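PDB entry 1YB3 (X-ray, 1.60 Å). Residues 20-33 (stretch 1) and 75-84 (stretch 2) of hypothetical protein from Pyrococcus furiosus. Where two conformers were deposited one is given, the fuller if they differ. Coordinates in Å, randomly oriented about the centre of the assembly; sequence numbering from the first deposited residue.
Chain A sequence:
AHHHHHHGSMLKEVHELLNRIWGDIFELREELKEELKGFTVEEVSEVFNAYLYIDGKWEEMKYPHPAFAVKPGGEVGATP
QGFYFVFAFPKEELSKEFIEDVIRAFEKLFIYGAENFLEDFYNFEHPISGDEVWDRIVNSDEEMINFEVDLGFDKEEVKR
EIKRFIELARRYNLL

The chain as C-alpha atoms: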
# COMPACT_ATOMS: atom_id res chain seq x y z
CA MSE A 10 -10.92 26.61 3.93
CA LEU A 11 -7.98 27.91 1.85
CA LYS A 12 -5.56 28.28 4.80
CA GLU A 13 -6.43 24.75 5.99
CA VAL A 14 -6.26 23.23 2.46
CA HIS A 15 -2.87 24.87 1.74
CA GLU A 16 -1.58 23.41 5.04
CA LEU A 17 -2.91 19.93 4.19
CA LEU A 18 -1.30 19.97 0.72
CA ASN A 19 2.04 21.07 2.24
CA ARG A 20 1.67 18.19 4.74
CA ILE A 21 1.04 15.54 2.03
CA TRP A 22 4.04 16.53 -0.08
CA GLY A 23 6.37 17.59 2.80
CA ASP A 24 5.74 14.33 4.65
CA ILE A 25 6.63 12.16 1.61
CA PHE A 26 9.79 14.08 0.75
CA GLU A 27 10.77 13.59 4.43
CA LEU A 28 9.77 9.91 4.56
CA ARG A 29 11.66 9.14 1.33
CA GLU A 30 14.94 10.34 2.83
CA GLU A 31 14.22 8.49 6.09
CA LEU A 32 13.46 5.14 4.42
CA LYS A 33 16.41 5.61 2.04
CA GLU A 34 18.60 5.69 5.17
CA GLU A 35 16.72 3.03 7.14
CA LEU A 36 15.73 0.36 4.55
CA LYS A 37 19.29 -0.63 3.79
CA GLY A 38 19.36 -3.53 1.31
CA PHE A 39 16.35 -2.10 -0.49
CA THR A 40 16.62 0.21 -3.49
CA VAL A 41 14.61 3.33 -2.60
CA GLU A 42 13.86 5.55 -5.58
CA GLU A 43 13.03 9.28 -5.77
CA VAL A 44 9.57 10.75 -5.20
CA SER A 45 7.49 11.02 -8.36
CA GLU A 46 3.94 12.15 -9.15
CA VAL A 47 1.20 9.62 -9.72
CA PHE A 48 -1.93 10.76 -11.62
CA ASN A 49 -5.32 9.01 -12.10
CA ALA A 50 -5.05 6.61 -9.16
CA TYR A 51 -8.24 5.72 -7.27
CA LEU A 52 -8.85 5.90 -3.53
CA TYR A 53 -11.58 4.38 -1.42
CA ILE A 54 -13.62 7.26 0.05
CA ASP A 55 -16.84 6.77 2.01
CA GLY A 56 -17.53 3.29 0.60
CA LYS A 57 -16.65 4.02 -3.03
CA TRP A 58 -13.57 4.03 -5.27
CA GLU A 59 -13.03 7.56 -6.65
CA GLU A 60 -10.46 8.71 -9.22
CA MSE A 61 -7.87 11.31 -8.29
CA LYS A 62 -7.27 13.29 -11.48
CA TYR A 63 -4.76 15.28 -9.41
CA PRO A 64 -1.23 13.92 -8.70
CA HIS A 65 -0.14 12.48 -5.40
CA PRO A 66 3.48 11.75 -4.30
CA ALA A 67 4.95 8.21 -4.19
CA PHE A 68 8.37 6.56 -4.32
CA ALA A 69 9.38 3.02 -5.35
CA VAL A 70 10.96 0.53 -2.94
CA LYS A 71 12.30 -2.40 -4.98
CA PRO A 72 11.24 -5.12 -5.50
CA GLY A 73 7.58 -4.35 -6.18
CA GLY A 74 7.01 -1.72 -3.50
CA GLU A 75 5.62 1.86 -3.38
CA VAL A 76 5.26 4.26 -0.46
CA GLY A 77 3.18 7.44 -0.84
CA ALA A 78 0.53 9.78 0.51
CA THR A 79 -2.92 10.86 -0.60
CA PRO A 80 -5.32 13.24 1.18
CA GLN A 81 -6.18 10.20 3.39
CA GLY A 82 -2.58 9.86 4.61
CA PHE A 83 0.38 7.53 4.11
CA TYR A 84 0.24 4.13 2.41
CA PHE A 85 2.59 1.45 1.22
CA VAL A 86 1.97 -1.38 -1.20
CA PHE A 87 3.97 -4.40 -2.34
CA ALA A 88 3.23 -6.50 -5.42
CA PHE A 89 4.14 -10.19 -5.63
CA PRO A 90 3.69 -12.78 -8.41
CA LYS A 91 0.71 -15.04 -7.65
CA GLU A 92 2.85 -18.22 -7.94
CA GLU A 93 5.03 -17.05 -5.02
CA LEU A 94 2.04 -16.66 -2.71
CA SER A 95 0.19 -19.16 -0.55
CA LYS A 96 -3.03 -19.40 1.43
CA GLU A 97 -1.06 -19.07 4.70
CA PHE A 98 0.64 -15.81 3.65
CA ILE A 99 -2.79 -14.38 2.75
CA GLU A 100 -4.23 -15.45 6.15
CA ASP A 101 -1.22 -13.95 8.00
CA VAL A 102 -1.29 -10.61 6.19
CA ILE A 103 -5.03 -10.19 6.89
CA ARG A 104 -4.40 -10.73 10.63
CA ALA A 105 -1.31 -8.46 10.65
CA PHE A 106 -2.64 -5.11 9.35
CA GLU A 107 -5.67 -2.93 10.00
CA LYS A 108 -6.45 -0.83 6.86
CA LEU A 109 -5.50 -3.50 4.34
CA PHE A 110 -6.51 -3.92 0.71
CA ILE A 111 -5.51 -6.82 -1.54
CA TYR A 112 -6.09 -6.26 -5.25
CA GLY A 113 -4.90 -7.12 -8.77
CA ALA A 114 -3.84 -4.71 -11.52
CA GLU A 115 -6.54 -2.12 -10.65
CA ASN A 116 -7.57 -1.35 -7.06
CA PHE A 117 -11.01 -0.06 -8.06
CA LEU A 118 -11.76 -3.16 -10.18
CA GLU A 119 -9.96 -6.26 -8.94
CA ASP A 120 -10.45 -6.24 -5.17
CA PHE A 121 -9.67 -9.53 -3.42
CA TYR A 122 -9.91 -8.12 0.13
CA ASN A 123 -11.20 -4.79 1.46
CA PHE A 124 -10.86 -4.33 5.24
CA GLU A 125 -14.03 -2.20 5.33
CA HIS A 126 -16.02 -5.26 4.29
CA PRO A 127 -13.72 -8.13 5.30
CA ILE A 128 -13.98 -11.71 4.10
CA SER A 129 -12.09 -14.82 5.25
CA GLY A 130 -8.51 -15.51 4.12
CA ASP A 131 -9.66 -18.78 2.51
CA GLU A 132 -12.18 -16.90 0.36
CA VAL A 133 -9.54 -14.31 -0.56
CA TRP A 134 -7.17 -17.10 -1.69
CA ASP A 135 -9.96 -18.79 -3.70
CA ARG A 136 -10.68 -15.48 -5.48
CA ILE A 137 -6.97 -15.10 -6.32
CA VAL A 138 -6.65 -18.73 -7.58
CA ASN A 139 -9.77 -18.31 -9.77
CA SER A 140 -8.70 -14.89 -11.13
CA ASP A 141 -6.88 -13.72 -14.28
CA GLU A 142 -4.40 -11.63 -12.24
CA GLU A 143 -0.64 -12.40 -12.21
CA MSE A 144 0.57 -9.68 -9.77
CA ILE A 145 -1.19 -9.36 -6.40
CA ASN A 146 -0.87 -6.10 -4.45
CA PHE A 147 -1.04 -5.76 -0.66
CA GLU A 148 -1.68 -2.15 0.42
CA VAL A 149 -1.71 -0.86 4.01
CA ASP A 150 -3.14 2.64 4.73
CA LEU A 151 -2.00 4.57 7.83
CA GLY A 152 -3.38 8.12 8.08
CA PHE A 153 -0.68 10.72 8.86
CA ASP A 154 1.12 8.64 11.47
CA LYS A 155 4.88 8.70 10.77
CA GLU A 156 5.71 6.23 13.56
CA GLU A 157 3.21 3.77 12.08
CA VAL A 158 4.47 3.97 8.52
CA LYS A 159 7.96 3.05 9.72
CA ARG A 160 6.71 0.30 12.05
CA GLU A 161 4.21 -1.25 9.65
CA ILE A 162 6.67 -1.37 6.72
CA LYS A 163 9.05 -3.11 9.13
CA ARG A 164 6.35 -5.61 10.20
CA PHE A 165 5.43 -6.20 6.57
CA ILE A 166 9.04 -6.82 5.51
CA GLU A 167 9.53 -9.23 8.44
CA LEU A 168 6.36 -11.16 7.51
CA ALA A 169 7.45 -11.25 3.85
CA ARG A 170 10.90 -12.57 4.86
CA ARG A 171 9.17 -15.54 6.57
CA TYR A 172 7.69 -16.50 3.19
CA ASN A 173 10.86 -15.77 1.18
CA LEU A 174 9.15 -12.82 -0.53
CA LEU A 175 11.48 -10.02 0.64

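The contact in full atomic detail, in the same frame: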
# COMPACT_ATOMS: atom_id res chain seq x y z
N ARG A 20 1.47 19.39 3.89
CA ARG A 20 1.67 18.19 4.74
C ARG A 20 1.84 16.92 3.90
O ARG A 20 2.77 16.15 4.15
CB ARG A 20 0.52 18.03 5.75
CG ARG A 20 0.62 16.78 6.63
CD ARG A 20 -0.38 16.78 7.79
NE ARG A 20 -1.76 16.56 7.36
CZ ARG A 20 -2.75 16.13 8.15
NH1 ARG A 20 -2.51 15.83 9.43
NH2 ARG A 20 -3.98 15.98 7.66
N ILE A 21 0.96 16.72 2.92
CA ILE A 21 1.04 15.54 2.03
C ILE A 21 2.40 15.46 1.33
O ILE A 21 3.12 14.45 1.42
CB ILE A 21 -0.13 15.53 0.99
CG1 ILE A 21 -1.48 15.30 1.66
CG2 ILE A 21 0.12 14.52 -0.17
CD1 ILE A 21 -2.68 15.64 0.76
N TRP A 22 2.79 16.55 0.65
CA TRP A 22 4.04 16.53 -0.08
C TRP A 22 5.27 16.59 0.83
O TRP A 22 6.22 15.82 0.62
CB TRP A 22 4.06 17.60 -1.20
CG TRP A 22 3.47 17.07 -2.48
CD1 TRP A 22 4.16 16.51 -3.52
CD2 TRP A 22 2.09 17.05 -2.86
NE1 TRP A 22 3.30 16.13 -4.51
CE2 TRP A 22 2.02 16.45 -4.14
CE3 TRP A 22 0.91 17.47 -2.25
CZ2 TRP A 22 0.81 16.27 -4.82
CZ3 TRP A 22 -0.30 17.28 -2.93
CH2 TRP A 22 -0.34 16.69 -4.20
N GLY A 23 5.25 17.45 1.85
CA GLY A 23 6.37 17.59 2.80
C GLY A 23 6.66 16.28 3.52
O GLY A 23 7.81 15.87 3.65
N ASP A 24 5.59 15.60 3.94
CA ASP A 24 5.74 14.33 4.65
C ASP A 24 6.38 13.24 3.78
O ASP A 24 7.15 12.42 4.30
CB ASP A 24 4.39 13.82 5.19
CG ASP A 24 3.93 14.55 6.46
OD1 ASP A 24 4.58 15.55 6.87
OD2 ASP A 24 2.92 14.11 7.04
N ILE A 25 6.04 13.18 2.49
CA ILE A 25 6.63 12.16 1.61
C ILE A 25 8.08 12.47 1.23
O ILE A 25 8.93 11.56 1.16
CB ILE A 25 5.75 11.82 0.38
CG1 ILE A 25 4.50 11.07 0.84
CG2 ILE A 25 6.49 10.95 -0.64
CD1 ILE A 25 4.79 9.71 1.52
N PHE A 26 8.39 13.74 1.00
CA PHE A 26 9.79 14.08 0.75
C PHE A 26 10.63 13.68 1.98
O PHE A 26 11.72 13.09 1.83
CB PHE A 26 9.96 15.57 0.39
CG PHE A 26 9.41 15.92 -0.97
CD1 PHE A 26 9.87 15.26 -2.12
CD2 PHE A 26 8.44 16.91 -1.11
CE1 PHE A 26 9.36 15.59 -3.38
CE2 PHE A 26 7.92 17.25 -2.38
CZ PHE A 26 8.38 16.58 -3.51
N GLU A 27 10.10 13.92 3.17
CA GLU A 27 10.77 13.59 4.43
C GLU A 27 10.90 12.07 4.60
O GLU A 27 11.99 11.55 4.92
CB GLU A 27 10.02 14.19 5.62
CG GLU A 27 10.60 13.82 7.00
CD GLU A 27 9.80 14.42 8.15
OE1 GLU A 27 10.32 15.36 8.81
OE2 GLU A 27 8.65 13.96 8.39
N LEU A 28 9.80 11.37 4.37
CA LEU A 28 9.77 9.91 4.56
C LEU A 28 10.68 9.20 3.57
O LEU A 28 11.30 8.17 3.94
CB LEU A 28 8.34 9.37 4.45
CG LEU A 28 8.13 7.88 4.69
CD1 LEU A 28 8.61 7.49 6.11
CD2 LEU A 28 6.66 7.55 4.46
N ARG A 29 10.77 9.71 2.34
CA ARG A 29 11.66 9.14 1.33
C ARG A 29 13.10 9.14 1.83
O ARG A 29 13.80 8.11 1.75
CB ARG A 29 11.52 9.84 -0.04
CG ARG A 29 12.24 9.14 -1.19
CD ARG A 29 13.70 9.59 -1.34
NE ARG A 29 14.43 8.74 -2.28
CZ ARG A 29 15.72 8.87 -2.57
NH1 ARG A 29 16.45 9.86 -2.05
NH2 ARG A 29 16.29 8.02 -3.43
N GLU A 30 13.55 10.28 2.36
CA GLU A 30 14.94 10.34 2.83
C GLU A 30 15.16 9.42 4.04
O GLU A 30 16.22 8.75 4.15
CB GLU A 30 15.34 11.79 3.12
CG GLU A 30 15.35 12.70 1.87
CD GLU A 30 16.16 12.14 0.71
OE1 GLU A 30 17.30 11.66 0.94
OE2 GLU A 30 15.68 12.19 -0.44
N GLU A 31 14.15 9.34 4.90
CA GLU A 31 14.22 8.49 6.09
C GLU A 31 14.31 7.01 5.71
O GLU A 31 15.17 6.28 6.21
CB GLU A 31 13.04 8.74 7.03
CG GLU A 31 13.14 10.10 7.75
CD GLU A 31 11.84 10.54 8.40
OE1 GLU A 31 10.80 9.88 8.20
OE2 GLU A 31 11.88 11.56 9.12
N LEU A 32 13.43 6.57 4.81
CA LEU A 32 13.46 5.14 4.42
C LEU A 32 14.67 4.80 3.54
O LEU A 32 15.14 3.64 3.55
CB LEU A 32 12.13 4.70 3.76
CG LEU A 32 10.85 4.79 4.61
CD1 LEU A 32 9.70 4.21 3.83
CD2 LEU A 32 10.97 4.02 5.97
N LYS A 33 15.19 5.78 2.82
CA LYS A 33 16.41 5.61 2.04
C LYS A 33 17.53 5.23 3.02
O LYS A 33 18.28 4.28 2.79
CB LYS A 33 16.77 6.89 1.29
CG LYS A 33 18.17 6.93 0.69
CD LYS A 33 18.33 6.03 -0.52
CE LYS A 33 19.61 6.38 -1.28
NZ LYS A 33 20.05 5.31 -2.19
N GLU A 75 5.88 0.41 -3.26
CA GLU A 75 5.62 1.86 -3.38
C GLU A 75 5.20 2.39 -2.03
O GLU A 75 4.42 1.75 -1.32
CB GLU A 75 4.52 2.15 -4.42
CG GLU A 75 4.87 1.76 -5.87
CD GLU A 75 5.77 2.78 -6.59
OE1 GLU A 75 5.99 3.89 -6.06
OE2 GLU A 75 6.27 2.45 -7.69
N VAL A 76 5.72 3.56 -1.66
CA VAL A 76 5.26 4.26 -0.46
C VAL A 76 4.81 5.64 -0.92
O VAL A 76 5.48 6.28 -1.72
CB VAL A 76 6.40 4.42 0.51
CG1 VAL A 76 5.99 5.25 1.72
CG2 VAL A 76 6.91 3.03 0.92
N GLY A 77 3.68 6.10 -0.39
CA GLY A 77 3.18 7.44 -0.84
C GLY A 77 2.19 8.06 0.12
O GLY A 77 2.00 7.57 1.24
N ALA A 78 1.57 9.16 -0.31
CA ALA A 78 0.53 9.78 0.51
C ALA A 78 -0.53 10.29 -0.41
O ALA A 78 -0.24 10.68 -1.57
CB ALA A 78 1.10 10.92 1.35
N THR A 79 -1.76 10.25 0.08
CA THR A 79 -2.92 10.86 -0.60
C THR A 79 -3.57 11.75 0.47
O THR A 79 -3.11 11.81 1.61
CB THR A 79 -3.95 9.79 -0.98
OG1 THR A 79 -4.51 9.26 0.21
CG2 THR A 79 -3.32 8.64 -1.84
N PRO A 80 -4.66 12.46 0.12
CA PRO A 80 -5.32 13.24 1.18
C PRO A 80 -5.79 12.42 2.40
O PRO A 80 -6.08 13.00 3.46
CB PRO A 80 -6.51 13.87 0.45
CG PRO A 80 -6.05 13.97 -0.99
CD PRO A 80 -5.30 12.67 -1.19
N GLN A 81 -5.84 11.10 2.26
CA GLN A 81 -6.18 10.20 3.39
C GLN A 81 -5.01 9.97 4.34
O GLN A 81 -5.20 9.64 5.53
CB GLN A 81 -6.66 8.85 2.89
CG GLN A 81 -8.10 8.82 2.39
CD GLN A 81 -8.55 7.43 1.96
OE1 GLN A 81 -7.77 6.64 1.42
NE2 GLN A 81 -9.81 7.12 2.20
N GLY A 82 -3.79 10.13 3.83
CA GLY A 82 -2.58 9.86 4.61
C GLY A 82 -1.58 8.98 3.88
O GLY A 82 -1.64 8.82 2.66
N PHE A 83 -0.65 8.40 4.65
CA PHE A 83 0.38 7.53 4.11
C PHE A 83 -0.19 6.16 3.68
O PHE A 83 -1.18 5.66 4.25
CB PHE A 83 1.42 7.19 5.17
CG PHE A 83 2.25 8.34 5.66
CD1 PHE A 83 3.23 8.93 4.84
CD2 PHE A 83 2.14 8.76 6.98
CE1 PHE A 83 4.03 9.97 5.32
CE2 PHE A 83 2.94 9.79 7.48
CZ PHE A 83 3.89 10.40 6.65
N TYR A 84 0.48 5.54 2.72
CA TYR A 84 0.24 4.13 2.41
C TYR A 84 1.54 3.50 1.93
O TYR A 84 2.48 4.20 1.53
CB TYR A 84 -0.85 3.98 1.34
CG TYR A 84 -0.38 4.46 -0.02
CD1 TYR A 84 0.22 3.59 -0.90
CD2 TYR A 84 -0.50 5.81 -0.39
CE1 TYR A 84 0.71 4.03 -2.16
CE2 TYR A 84 -0.03 6.25 -1.64
CZ TYR A 84 0.56 5.36 -2.50
OH TYR A 84 1.04 5.79 -3.73

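A helix packed on a β-hairpin usually meets it through one stripe of apolar side chains, and the rotamers along that stripe decide how closely the two elements approach. The contact between helix 20-33 and the hairpin of residues 75-84 is a compact example. No hydrogen bond or salt bridge crosses it; the 443 Å² buried between the two stretches rests on the fit of side chains. The helix runs nearly antiparallel to strand 75-79, at 167°, with the axes 8.1 Å apart at their closest.

Ile 21, Ile 25, Leu 28 and Leu 32, spaced three or four residues apart, together with Asp 24, direct their CA-to-CB bonds toward the hairpin. The antiparallel course sets the order of partners: Ile 21 lies by the turn, while Leu 32 reaches back to Val 76.

The two isoleucines show how one residue type can be adapted to two sites. Both have chi1 near -70° (m), but chi2 is t in Ile 21 and m in Ile 25. The extended chain of Ile 21 carries CD1 over the start of the turn, 3.6 Å from Pro 80 CA, while its CG2 lies 4.0 Å from Ala 78 CB. In Ile 25 the folded chi2 brings CD1 to 3.4 Å from Gly 77 C and 3.8 Å from Phe 83 CD1, where it sits at the edge of the ring, near its plane. The CG1 of Ile 25 is also 3.4 Å from Ala 78 CB. A small residue on the strand goes with close backbones here: the CA atoms of Ile 21 and Ala 78 are 6.0 Å apart, and those of Ile 25 and Gly 77 are 6.3 Å apart.

The leucines differ in both angles. Leu 28, with chi1 t and chi2 p, places CD2 between two partners, 3.6 Å from Val 76 CG1 and 3.7 Å from Phe 83 CE1. Leu 32 takes the m,t rotamer, and its CD1 meets Val 76 CG2 more loosely, at 4.2 Å. Val 76, with chi1 at 175° (t), has CG1 near both leucines: Leu 32 CD1 is 4.4 Å from Val 76 CG1, little farther than from CG2.

Phe 83 has the most area covered of any residue in the contact, although its CA-to-CB bond points sideways. With chi1 at -66° (m), the end of the side chain comes nearer the helix. Besides the two aliphatic contacts, its CZ lies 3.8 Å from Asp 24 CB, so the acidic residue contributes its methylene to the packing.

The hairpin has its own constraints. Gly 77 and Tyr 84 exchange backbone hydrogen bonds, and a CB on Gly 77 would point away from the helix and come within 2.6 Å of Tyr 84 OH. In the type I turn from Thr 79 to Gly 82, Thr 79 adopts chi1 p, and its OG1 accepts a hydrogen bond from Gln 81 N at 3.1 Å. The backbone angles of Gly 82, 130/-162, by themselves call for glycine.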